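PDB 7C4D: putative esterase from Uncultured bacterium, which probably hydrolyses carboxylic ester bonds, as an esterase of the alpha/beta-hydrolase fold. Local coordinates for residues L174-I178 / W188-I192; A142-I146 / Q160-Y164; H65-M69 / N191-I195. All coordinates share one frame; numbering follows the deposited sequence.

Interaction 1 of 3, residues L174-I178 / W188-I192; sequences LLKNI and WKINI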
ATOM      1  N   LEU A 174      -2.309  -2.048  13.073  1.00 56.38           N
ATOM      2  CA  LEU A 174      -3.577  -1.333  13.082  1.00 62.33           C
ATOM      3  C   LEU A 174      -3.564  -0.203  14.107  1.00 60.98           C
ATOM      4  O   LEU A 174      -4.110   0.873  13.856  1.00 61.73           O
ATOM      5  CB  LEU A 174      -4.703  -2.335  13.356  1.00 67.22           C
ATOM      6  CG  LEU A 174      -4.919  -3.380  12.260  1.00 64.62           C
ATOM      7  CD1 LEU A 174      -5.909  -4.452  12.705  1.00 82.51           C
ATOM      8  CD2 LEU A 174      -5.401  -2.708  10.990  1.00 62.30           C
ATOM      9  N   LEU A 175      -2.902  -0.454  15.241  1.00 59.13           N
ATOM     10  CA  LEU A 175      -2.891   0.460  16.371  1.00 61.41           C
ATOM     11  C   LEU A 175      -1.942   1.624  16.108  1.00 72.26           C
ATOM     12  O   LEU A 175      -1.879   2.565  16.906  1.00 63.76           O
ATOM     13  CB  LEU A 175      -2.416  -0.293  17.622  1.00 69.46           C
ATOM     14  CG  LEU A 175      -3.460  -1.061  18.431  1.00 73.56           C
ATOM     15  CD1 LEU A 175      -2.776  -1.831  19.543  1.00 77.66           C
ATOM     16  CD2 LEU A 175      -4.526  -0.132  19.001  1.00 75.08           C
ATOM     17  N   LYS A 176      -1.158   1.551  15.025  1.00 62.10           N
ATOM     18  CA  LYS A 176      -0.398   2.742  14.699  1.00 57.05           C
ATOM     19  C   LYS A 176      -1.352   3.802  14.169  1.00 57.11           C
ATOM     20  O   LYS A 176      -0.908   4.928  13.971  1.00 59.10           O
ATOM     21  CB  LYS A 176       0.684   2.464  13.654  1.00 59.25           C
ATOM     22  CG  LYS A 176       1.943   1.824  14.186  1.00 73.32           C
ATOM     23  CD  LYS A 176       2.707   1.219  13.043  1.00 85.44           C
ATOM     24  CE  LYS A 176       3.440  -0.039  13.438  1.00 83.79           C
ATOM     25  NZ  LYS A 176       4.001  -0.716  12.244  1.00 93.38           N
ATOM     26  N   ASN A 177      -2.635   3.442  13.944  1.00 60.38           N
ATOM     27  CA  ASN A 177      -3.602   4.353  13.331  1.00 60.20           C
ATOM     28  C   ASN A 177      -4.414   5.110  14.369  1.00 63.25           C
ATOM     29  O   ASN A 177      -5.210   5.999  14.025  1.00 63.61           O
ATOM     30  CB  ASN A 177      -4.556   3.643  12.386  1.00 59.80           C
ATOM     31  CG  ASN A 177      -3.844   3.305  11.101  1.00 60.41           C
ATOM     32  OD1 ASN A 177      -3.608   4.184  10.277  1.00 66.24           O
ATOM     33  ND2 ASN A 177      -3.438   2.058  10.969  1.00 53.86           N
ATOM     34  N   ILE A 178      -4.209   4.740  15.633  1.00 66.06           N
ATOM     35  CA  ILE A 178      -4.869   5.483  16.692  1.00 78.69           C
ATOM     36  C   ILE A 178      -3.922   6.562  17.237  1.00 69.35           C
ATOM     37  O   ILE A 178      -2.780   6.281  17.548  1.00 68.33           O
ATOM     38  CB  ILE A 178      -5.489   4.508  17.718  1.00 83.55           C
ATOM     39  CG1 ILE A 178      -6.691   5.123  18.436  1.00 86.42           C
ATOM     40  CG2 ILE A 178      -4.461   3.894  18.662  1.00 81.54           C
ATOM     41  CD1 ILE A 178      -7.817   4.151  18.641  1.00101.80           C
ATOM     42  N   TRP A 188      -9.306   7.636  15.709  1.00 85.11           N
ATOM     43  CA  TRP A 188      -8.715   7.048  14.522  1.00 70.44           C
ATOM     44  C   TRP A 188      -8.247   8.178  13.617  1.00 74.04           C
ATOM     45  O   TRP A 188      -8.988   9.127  13.392  1.00 74.05           O
ATOM     46  CB  TRP A 188      -9.714   6.154  13.788  1.00 71.05           C
ATOM     47  CG  TRP A 188     -10.117   4.925  14.544  1.00 72.65           C
ATOM     48  CD1 TRP A 188     -11.342   4.656  15.090  1.00 64.61           C
ATOM     49  CD2 TRP A 188      -9.289   3.781  14.831  1.00 75.94           C
ATOM     50  NE1 TRP A 188     -11.327   3.426  15.694  1.00 68.15           N
ATOM     51  CE2 TRP A 188     -10.085   2.863  15.557  1.00 70.71           C
ATOM     52  CE3 TRP A 188      -7.966   3.436  14.548  1.00 69.17           C
ATOM     53  CZ2 TRP A 188      -9.586   1.640  16.013  1.00 72.20           C
ATOM     54  CZ3 TRP A 188      -7.486   2.214  14.978  1.00 74.29           C
ATOM     55  CH2 TRP A 188      -8.278   1.331  15.713  1.00 70.33           C
ATOM     56  N   LYS A 189      -7.026   8.067  13.083  1.00 70.97           N
ATOM     57  CA  LYS A 189      -6.605   9.071  12.119  1.00 71.41           C
ATOM     58  C   LYS A 189      -7.050   8.679  10.714  1.00 60.04           C
ATOM     59  O   LYS A 189      -7.076   9.538   9.840  1.00 66.57           O
ATOM     60  CB  LYS A 189      -5.097   9.348  12.170  1.00 73.03           C
ATOM     61  CG  LYS A 189      -4.188   8.176  11.848  1.00 65.32           C
ATOM     62  CD  LYS A 189      -2.868   8.274  12.573  1.00 72.31           C
ATOM     63  CE  LYS A 189      -1.744   7.590  11.838  1.00 71.74           C
ATOM     64  NZ  LYS A 189      -0.483   7.721  12.591  1.00 79.76           N
ATOM     65  N   ILE A 190      -7.356   7.391  10.513  1.00 63.54           N
ATOM     66  CA  ILE A 190      -7.840   6.860   9.235  1.00 73.25           C
ATOM     67  C   ILE A 190      -9.366   6.958   9.101  1.00 65.70           C
ATOM     68  O   ILE A 190     -10.103   6.723  10.050  1.00 65.25           O
ATOM     69  CB  ILE A 190      -7.376   5.403   9.048  1.00 70.40           C
ATOM     70  CG1 ILE A 190      -7.673   4.552  10.283  1.00 65.62           C
ATOM     71  CG2 ILE A 190      -5.904   5.361   8.676  1.00 68.15           C
ATOM     72  CD1 ILE A 190      -7.569   3.064  10.039  1.00 79.30           C
ATOM     73  N   ASN A 191      -9.828   7.208   7.872  1.00 65.17           N
ATOM     74  CA  ASN A 191     -11.240   7.277   7.523  1.00 57.26           C
ATOM     75  C   ASN A 191     -11.824   5.878   7.337  1.00 59.36           C
ATOM     76  O   ASN A 191     -12.036   5.429   6.203  1.00 57.16           O
ATOM     77  CB  ASN A 191     -11.428   8.117   6.268  1.00 60.19           C
ATOM     78  CG  ASN A 191     -12.860   8.507   5.988  1.00 54.94           C
ATOM     79  OD1 ASN A 191     -13.773   8.022   6.645  1.00 61.94           O
ATOM     80  ND2 ASN A 191     -13.045   9.373   5.002  1.00 48.09           N
ATOM     81  N   ILE A 192     -12.047   5.197   8.472  1.00 55.58           N
ATOM     82  CA  ILE A 192     -12.595   3.849   8.539  1.00 64.80           C
ATOM     83  C   ILE A 192     -13.922   3.761   7.774  1.00 65.23           C
ATOM     84  O   ILE A 192     -14.211   2.755   7.135  1.00 68.23           O
ATOM     85  CB  ILE A 192     -12.728   3.414  10.012  1.00 66.00           C
ATOM     86  CG1 ILE A 192     -11.434   3.728  10.768  1.00 66.59           C
ATOM     87  CG2 ILE A 192     -13.176   1.965  10.158  1.00 76.08           C
ATOM     88  CD1 ILE A 192     -11.009   2.692  11.763  1.00 71.85           C
TER
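Ile-178 sends CG1 anti to its backbone N (chi1 -153°), and this swings CD1 over one face of the Trp-188 indole, whose own CG lies anti to the carbonyl carbon and beside the backbone N (chi1 -66°). Ile-178 CD1 sits 3.9 Å from the centroid of the six-membered ring of Trp-188, almost exactly on the ring normal, a CH-pi contact. Ile-192 CD1 comes to the opposite face nearer the rim, so the indole is sandwiched between two isoleucine methyls, while Leu-174 O lies at its edge, 3.8 Å from Trp-188 CZ3. The backbones join as well: Lys-189 N donates to Asn-177 O at 2.9 Å, with an N-H...O angle of 173°. Ile-178 and Trp-188 form a non-hydrogen-bonded antiparallel pair at the open end of the two-stranded hairpin 178-180/186-188, which follows helix 168-175 within the inserted part of this alpha/beta-hydrolase fold. The Lys-189 chain runs extended past Asn-177 O until NZ reaches Lys-176 O at 3.1 Å, in the carbonyl plane. Asn-177, in the type I turn that leaves the helix, crosses Ile-190 at about a right angle, Asn-177 CB lying 3.9 Å from Ile-190 CG1. Its ND2 donates to Leu-174 O (3.2 Å) from above the carbonyl plane, on the same face as Asn-177 N, and also to Tyr-33 O; these bonds fix the rotation of the buried amide.

Interaction 2 of 3, residues A142-I146 / Q160-Y164; sequences ALKSI and QLSRY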
ATOM      1  N   ALA A 142     -13.658  -5.135  13.381  1.00 77.13           N
ATOM      2  CA  ALA A 142     -12.845  -4.825  14.547  1.00 79.54           C
ATOM      3  C   ALA A 142     -12.779  -3.319  14.800  1.00 80.87           C
ATOM      4  O   ALA A 142     -13.054  -2.868  15.908  1.00 80.96           O
ATOM      5  CB  ALA A 142     -11.470  -5.417  14.373  1.00 89.64           C
ATOM      6  N   LEU A 143     -12.432  -2.559  13.753  1.00 83.28           N
ATOM      7  CA  LEU A 143     -12.153  -1.134  13.857  1.00 95.04           C
ATOM      8  C   LEU A 143     -13.438  -0.340  14.086  1.00 96.09           C
ATOM      9  O   LEU A 143     -13.435   0.618  14.863  1.00 93.54           O
ATOM     10  CB  LEU A 143     -11.420  -0.640  12.599  1.00 96.74           C
ATOM     11  CG  LEU A 143     -10.119  -1.359  12.211  1.00 91.09           C
ATOM     12  CD1 LEU A 143      -9.525  -0.742  10.965  1.00 87.27           C
ATOM     13  CD2 LEU A 143      -9.089  -1.333  13.327  1.00 89.38           C
ATOM     14  N   LYS A 144     -14.516  -0.741  13.395  1.00 91.56           N
ATOM     15  CA  LYS A 144     -15.824  -0.106  13.497  1.00103.39           C
ATOM     16  C   LYS A 144     -16.362  -0.223  14.926  1.00107.34           C
ATOM     17  O   LYS A 144     -17.135   0.624  15.372  1.00105.18           O
ATOM     18  CB  LYS A 144     -16.783  -0.748  12.489  1.00108.90           C
ATOM     19  CG  LYS A 144     -18.117  -0.039  12.291  1.00104.25           C
ATOM     20  CD  LYS A 144     -19.074  -0.800  11.399  1.00106.76           C
ATOM     21  CE  LYS A 144     -20.505  -0.340  11.572  1.00107.50           C
ATOM     22  NZ  LYS A 144     -21.237  -0.377  10.284  1.00113.03           N
ATOM     23  N   SER A 145     -15.900  -1.259  15.641  1.00110.66           N
ATOM     24  CA  SER A 145     -16.455  -1.710  16.907  1.00119.17           C
ATOM     25  C   SER A 145     -15.644  -1.191  18.095  1.00130.02           C
ATOM     26  O   SER A 145     -16.059  -1.336  19.245  1.00131.80           O
ATOM     27  CB  SER A 145     -16.539  -3.215  16.926  1.00118.02           C
ATOM     28  OG  SER A 145     -17.550  -3.682  16.042  1.00119.12           O
ATOM     29  N   ILE A 146     -14.473  -0.613  17.814  1.00137.08           N
ATOM     30  CA  ILE A 146     -13.709   0.077  18.840  1.00135.05           C
ATOM     31  C   ILE A 146     -14.171   1.534  18.868  1.00132.04           C
ATOM     32  O   ILE A 146     -14.296   2.164  17.816  1.00122.37           O
ATOM     33  CB  ILE A 146     -12.188  -0.077  18.605  1.00129.32           C
ATOM     34  CG1 ILE A 146     -11.724  -1.539  18.693  1.00132.70           C
ATOM     35  CG2 ILE A 146     -11.377   0.841  19.515  1.00122.12           C
ATOM     36  CD1 ILE A 146     -12.275  -2.332  19.871  1.00129.01           C
ATOM     37  N   GLN A 160      -8.461  -4.738  23.846  1.00147.93           N
ATOM     38  CA  GLN A 160      -9.741  -4.819  23.154  1.00151.80           C
ATOM     39  C   GLN A 160      -9.583  -5.558  21.824  1.00158.68           C
ATOM     40  O   GLN A 160     -10.414  -6.402  21.485  1.00155.59           O
ATOM     41  CB  GLN A 160     -10.322  -3.423  22.921  1.00141.25           C
ATOM     42  CG  GLN A 160     -11.024  -2.840  24.136  1.00145.15           C
ATOM     43  CD  GLN A 160     -11.307  -1.370  23.950  1.00156.62           C
ATOM     44  OE1 GLN A 160     -12.190  -0.976  23.189  1.00160.68           O
ATOM     45  NE2 GLN A 160     -10.549  -0.541  24.648  1.00161.27           N
ATOM     46  N   LEU A 161      -8.515  -5.225  21.082  1.00161.66           N
ATOM     47  CA  LEU A 161      -8.203  -5.823  19.788  1.00153.95           C
ATOM     48  C   LEU A 161      -7.610  -7.219  19.981  1.00159.84           C
ATOM     49  O   LEU A 161      -7.516  -7.990  19.026  1.00155.91           O
ATOM     50  CB  LEU A 161      -7.230  -4.911  19.023  1.00138.98           C
ATOM     51  CG  LEU A 161      -7.732  -4.298  17.711  1.00124.76           C
ATOM     52  CD1 LEU A 161      -9.040  -3.540  17.904  1.00125.70           C
ATOM     53  CD2 LEU A 161      -6.688  -3.366  17.124  1.00103.25           C
ATOM     54  N   SER A 162      -7.217  -7.529  21.226  1.00166.92           N
ATOM     55  CA  SER A 162      -6.662  -8.824  21.594  1.00164.66           C
ATOM     56  C   SER A 162      -7.696  -9.925  21.358  1.00160.81           C
ATOM     57  O   SER A 162      -7.344 -11.046  20.995  1.00151.72           O
ATOM     58  CB  SER A 162      -6.176  -8.814  23.027  1.00156.38           C
ATOM     59  OG  SER A 162      -5.398  -9.964  23.315  1.00153.33           O
ATOM     60  N   ARG A 163      -8.973  -9.571  21.542  1.00160.64           N
ATOM     61  CA  ARG A 163     -10.087 -10.500  21.454  1.00158.21           C
ATOM     62  C   ARG A 163     -10.466 -10.719  19.990  1.00154.18           C
ATOM     63  O   ARG A 163     -10.935 -11.796  19.632  1.00148.70           O
ATOM     64  CB  ARG A 163     -11.285  -9.959  22.244  1.00163.11           C
ATOM     65  CG  ARG A 163     -10.922  -9.111  23.457  1.00163.37           C
ATOM     66  CD  ARG A 163     -10.862  -9.818  24.802  1.00164.47           C
ATOM     67  NE  ARG A 163      -9.831 -10.841  24.943  1.00164.19           N
ATOM     68  CZ  ARG A 163     -10.061 -12.123  25.217  1.00163.77           C
ATOM     69  NH1 ARG A 163      -9.051 -12.968  25.328  1.00161.77           N
ATOM     70  NH2 ARG A 163     -11.298 -12.555  25.388  1.00163.33           N
ATOM     71  N   TYR A 164     -10.249  -9.691  19.157  1.00163.13           N
ATOM     72  CA  TYR A 164     -10.674  -9.676  17.764  1.00172.16           C
ATOM     73  C   TYR A 164      -9.679 -10.421  16.870  1.00180.34           C
ATOM     74  O   TYR A 164     -10.042 -11.397  16.215  1.00191.24           O
ATOM     75  CB  TYR A 164     -10.871  -8.238  17.272  1.00175.24           C
ATOM     76  CG  TYR A 164     -12.187  -7.593  17.628  1.00177.61           C
ATOM     77  CD1 TYR A 164     -13.358  -7.952  16.979  1.00170.44           C
ATOM     78  CD2 TYR A 164     -12.253  -6.595  18.590  1.00184.14           C
ATOM     79  CE1 TYR A 164     -14.568  -7.352  17.291  1.00168.32           C
ATOM     80  CE2 TYR A 164     -13.454  -5.982  18.912  1.00180.54           C
ATOM     81  CZ  TYR A 164     -14.614  -6.365  18.262  1.00170.54           C
ATOM     82  OH  TYR A 164     -15.799  -5.768  18.573  1.00161.83           O
TER
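Tyr-164 lays one face of its ring on the backbone of Ala-142. Ala-142 CA stands over the ring centre, 4.1 Å from the centroid and 12° off the normal, a CH-pi contact, while the methyl CB reaches back toward the root of the ring and meets Tyr-164 CG at 4.0 Å. The CA atoms of Ala-142 and Tyr-164 lie 6.2 Å apart, so the two backbones approach each other closely at this point. Farther along, the phenol passes alongside the end of helix 131-144, and Tyr-164 OH comes to Ser-145 CB at 3.1 Å, a short approach that is not a hydrogen bond. The Ser-145 hydroxyl itself is engaged elsewhere, with OG bonded to Ala-141 O.

The second centre of the contact is Ile-146, just beyond the helix. Its CG1 lies anti to the carbonyl carbon (chi1 -63°), which carries CD1 in among three side chains. Ile-146 CD1 touches Tyr-164 CE2 obliquely at 4.0 Å, neighbours Gln-160 CB at 3.8 Å and lies 3.6 Å from Gln-160 OE1. Next to it Ile-146 CG1 presses on Leu-161 CD1 at 3.4 Å, tighter than usual van der Waals contact. The binding is apolar packing in the main; Gln-160 offers both CB and OE1 to the Ile-146 methyl, and OE1 also has a weak hydrogen bond to Lys-152 NZ.

Gln-160 and Leu-161, and Tyr-164 about one turn on, face the C-terminal end of helix 131-144. Beyond this helix-to-helix seam Leu-143 and Ile-146 touch Trp-188, so that strand 186-188 packs against the end of helix 131-144.

Interaction 3 of 3, residues H65-M69 / N191-I195; sequences HADDM and NIDSI
The imidazole of His-65 and the carboxamide of Asn-191 lie with their planes only 10° apart, although the two side chains cross at a slant. His-65 ND1 comes to Asn-191 CB at 3.3 Å, and His-65 CE1 to the backbone N of Asn-191, also at 3.3 Å, so the ring rests against the base of the asparagine as much as its amide. NE2 of the same ring is hydrogen-bonded to Lys-189 O, just before the helix segment. With CG anti to its own backbone N (chi1 -167°), Asn-191 turns the amide back over the start of the helix, where OD1 accepts from Ser-194 N at 3.1 Å. The N-H points at the oxygen well (167°), but from above the carbonyl plane. This is an N-cap: Asn-191 stands right before helix 192-196, and its ND2, bonded to Asn-59 OD1, ties the capped helix start to the loop that follows strand 51-55 of the central sheet. ND2 also passes close to Ala-66 O, at an angle too poor for a bond. One turn into the helix, Ser-194 aims OG at that loop and donates to Asp-67 O at 2.6 Å, from well above the carbonyl plane; Asp-67 O accepts from Asn-198 ND2 as well. The buried hydroxyl is flanked by Met-69, whose CG lies 3.6 Å from Ser-194 OG. Bent at chi3, the methionine brings Met-69 SD alongside Ile-195 CG1 at 3.7 Å, the two side chains meeting aslant, and Met-69 goes on to touch Ile-202 of helix 199-203.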
ATOM      1  N   HIS A  65      -8.877  13.353   4.180  1.00 59.68           N
ATOM      2  CA  HIS A  65      -9.953  12.385   4.132  1.00 49.31           C
ATOM      3  C   HIS A  65     -10.874  12.721   2.970  1.00 53.93           C
ATOM      4  O   HIS A  65     -10.897  13.865   2.520  1.00 61.66           O
ATOM      5  CB  HIS A  65     -10.667  12.349   5.479  1.00 51.00           C
ATOM      6  CG  HIS A  65      -9.883  11.663   6.541  1.00 55.27           C
ATOM      7  ND1 HIS A  65     -10.486  11.012   7.581  1.00 58.15           N
ATOM      8  CD2 HIS A  65      -8.546  11.505   6.717  1.00 56.82           C
ATOM      9  CE1 HIS A  65      -9.571  10.500   8.386  1.00 61.05           C
ATOM     10  NE2 HIS A  65      -8.370  10.798   7.880  1.00 58.10           N
ATOM     11  N   ALA A  66     -11.521  11.677   2.427  1.00 58.12           N
ATOM     12  CA  ALA A  66     -12.523  11.735   1.369  1.00 58.58           C
ATOM     13  C   ALA A  66     -13.357  10.453   1.414  1.00 54.85           C
ATOM     14  O   ALA A  66     -12.996   9.515   2.115  1.00 54.97           O
ATOM     15  CB  ALA A  66     -11.887  11.976   0.016  1.00 57.87           C
ATOM     16  N   ASP A  67     -14.518  10.455   0.735  1.00 68.98           N
ATOM     17  CA  ASP A  67     -15.469   9.349   0.782  1.00 64.52           C
ATOM     18  C   ASP A  67     -15.122   8.318  -0.282  1.00 51.20           C
ATOM     19  O   ASP A  67     -15.151   7.129  -0.005  1.00 59.24           O
ATOM     20  CB  ASP A  67     -16.906   9.833   0.576  1.00 76.42           C
ATOM     21  CG  ASP A  67     -17.387  10.763   1.677  1.00 83.78           C
ATOM     22  OD1 ASP A  67     -17.366  10.341   2.857  1.00 90.79           O
ATOM     23  OD2 ASP A  67     -17.755  11.906   1.348  1.00 85.96           O
ATOM     24  N   ASP A  68     -14.829   8.810  -1.489  1.00 46.11           N
ATOM     25  CA  ASP A  68     -14.351   7.995  -2.596  1.00 55.95           C
ATOM     26  C   ASP A  68     -12.874   7.628  -2.366  1.00 62.95           C
ATOM     27  O   ASP A  68     -12.019   8.500  -2.154  1.00 53.25           O
ATOM     28  CB  ASP A  68     -14.473   8.761  -3.916  1.00 56.93           C
ATOM     29  CG  ASP A  68     -14.040   7.934  -5.103  1.00 63.27           C
ATOM     30  OD1 ASP A  68     -14.242   6.727  -5.045  1.00 68.02           O
ATOM     31  OD2 ASP A  68     -13.490   8.507  -6.062  1.00 76.58           O
ATOM     32  N   MET A  69     -12.602   6.324  -2.430  1.00 52.95           N
ATOM     33  CA  MET A  69     -11.276   5.730  -2.389  1.00 53.78           C
ATOM     34  C   MET A  69     -11.086   4.762  -3.559  1.00 52.07           C
ATOM     35  O   MET A  69     -10.459   3.721  -3.396  1.00 54.82           O
ATOM     36  CB  MET A  69     -11.176   4.858  -1.136  1.00 48.45           C
ATOM     37  CG  MET A  69     -10.559   5.524   0.009  1.00 46.23           C
ATOM     38  SD  MET A  69     -10.477   4.306   1.303  1.00 57.92           S
ATOM     39  CE  MET A  69      -8.857   3.603   0.992  1.00 56.69           C
ATOM     40  N   ASN A 191      -9.828   7.208   7.872  1.00 65.17           N
ATOM     41  CA  ASN A 191     -11.240   7.277   7.523  1.00 57.26           C
ATOM     42  C   ASN A 191     -11.824   5.878   7.337  1.00 59.36           C
ATOM     43  O   ASN A 191     -12.036   5.429   6.203  1.00 57.16           O
ATOM     44  CB  ASN A 191     -11.428   8.117   6.268  1.00 60.19           C
ATOM     45  CG  ASN A 191     -12.860   8.507   5.988  1.00 54.94           C
ATOM     46  OD1 ASN A 191     -13.773   8.022   6.645  1.00 61.94           O
ATOM     47  ND2 ASN A 191     -13.045   9.373   5.002  1.00 48.09           N
ATOM     48  N   ILE A 192     -12.047   5.197   8.472  1.00 55.58           N
ATOM     49  CA  ILE A 192     -12.595   3.849   8.539  1.00 64.80           C
ATOM     50  C   ILE A 192     -13.922   3.761   7.774  1.00 65.23           C
ATOM     51  O   ILE A 192     -14.211   2.755   7.135  1.00 68.23           O
ATOM     52  CB  ILE A 192     -12.728   3.414  10.012  1.00 66.00           C
ATOM     53  CG1 ILE A 192     -11.434   3.728  10.768  1.00 66.59           C
ATOM     54  CG2 ILE A 192     -13.176   1.965  10.158  1.00 76.08           C
ATOM     55  CD1 ILE A 192     -11.009   2.692  11.763  1.00 71.85           C
ATOM     56  N   ASP A 193     -14.715   4.830   7.798  1.00 61.35           N
ATOM     57  CA  ASP A 193     -16.009   4.805   7.147  1.00 66.55           C
ATOM     58  C   ASP A 193     -15.846   4.711   5.634  1.00 62.42           C
ATOM     59  O   ASP A 193     -16.532   3.908   4.985  1.00 54.60           O
ATOM     60  CB  ASP A 193     -16.898   5.993   7.534  1.00 76.48           C
ATOM     61  CG  ASP A 193     -18.336   5.785   7.079  1.00 85.53           C
ATOM     62  OD1 ASP A 193     -18.986   4.848   7.605  1.00 86.50           O
ATOM     63  OD2 ASP A 193     -18.780   6.516   6.165  1.00 87.38           O
ATOM     64  N   SER A 194     -14.989   5.576   5.077  1.00 54.57           N
ATOM     65  CA  SER A 194     -14.735   5.539   3.645  1.00 54.01           C
ATOM     66  C   SER A 194     -14.155   4.177   3.247  1.00 57.34           C
ATOM     67  O   SER A 194     -14.543   3.599   2.228  1.00 52.33           O
ATOM     68  CB  SER A 194     -13.881   6.700   3.174  1.00 59.50           C
ATOM     69  OG  SER A 194     -13.461   6.532   1.814  1.00 56.44           O
ATOM     70  N   ILE A 195     -13.254   3.646   4.080  1.00 58.17           N
ATOM     71  CA  ILE A 195     -12.635   2.351   3.797  1.00 61.20           C
ATOM     72  C   ILE A 195     -13.719   1.269   3.651  1.00 60.58           C
ATOM     73  O   ILE A 195     -13.750   0.554   2.648  1.00 61.77           O
ATOM     74  CB  ILE A 195     -11.555   1.989   4.845  1.00 54.15           C
ATOM     75  CG1 ILE A 195     -10.302   2.870   4.751  1.00 54.24           C
ATOM     76  CG2 ILE A 195     -11.200   0.524   4.789  1.00 49.73           C
ATOM     77  CD1 ILE A 195      -9.316   2.667   5.896  1.00 62.86           C
TER

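How the interactions relate
From the N terminus, the loop 65-69, between strand 51-55 and helix 71-84, opens interaction 3, which closes only at 191-195, 122 residues on. Within this long excursion lie both segments of interaction 2, which joins helix 131-144 to helix 154-164. Interaction 1 also opens inside the span, after interaction 2 has closed, at the end of helix 168-175; it closes round the hairpin on 188-192, the stretch where interaction 3 ends, and shares Asn-191 and Ile-192 with it. Ile-192 CD1 also meets Leu-143 CB of interaction 2. Together they tie the helices and hairpin that follow strand 113-119 to one another and back to a loop of the central-sheet domain.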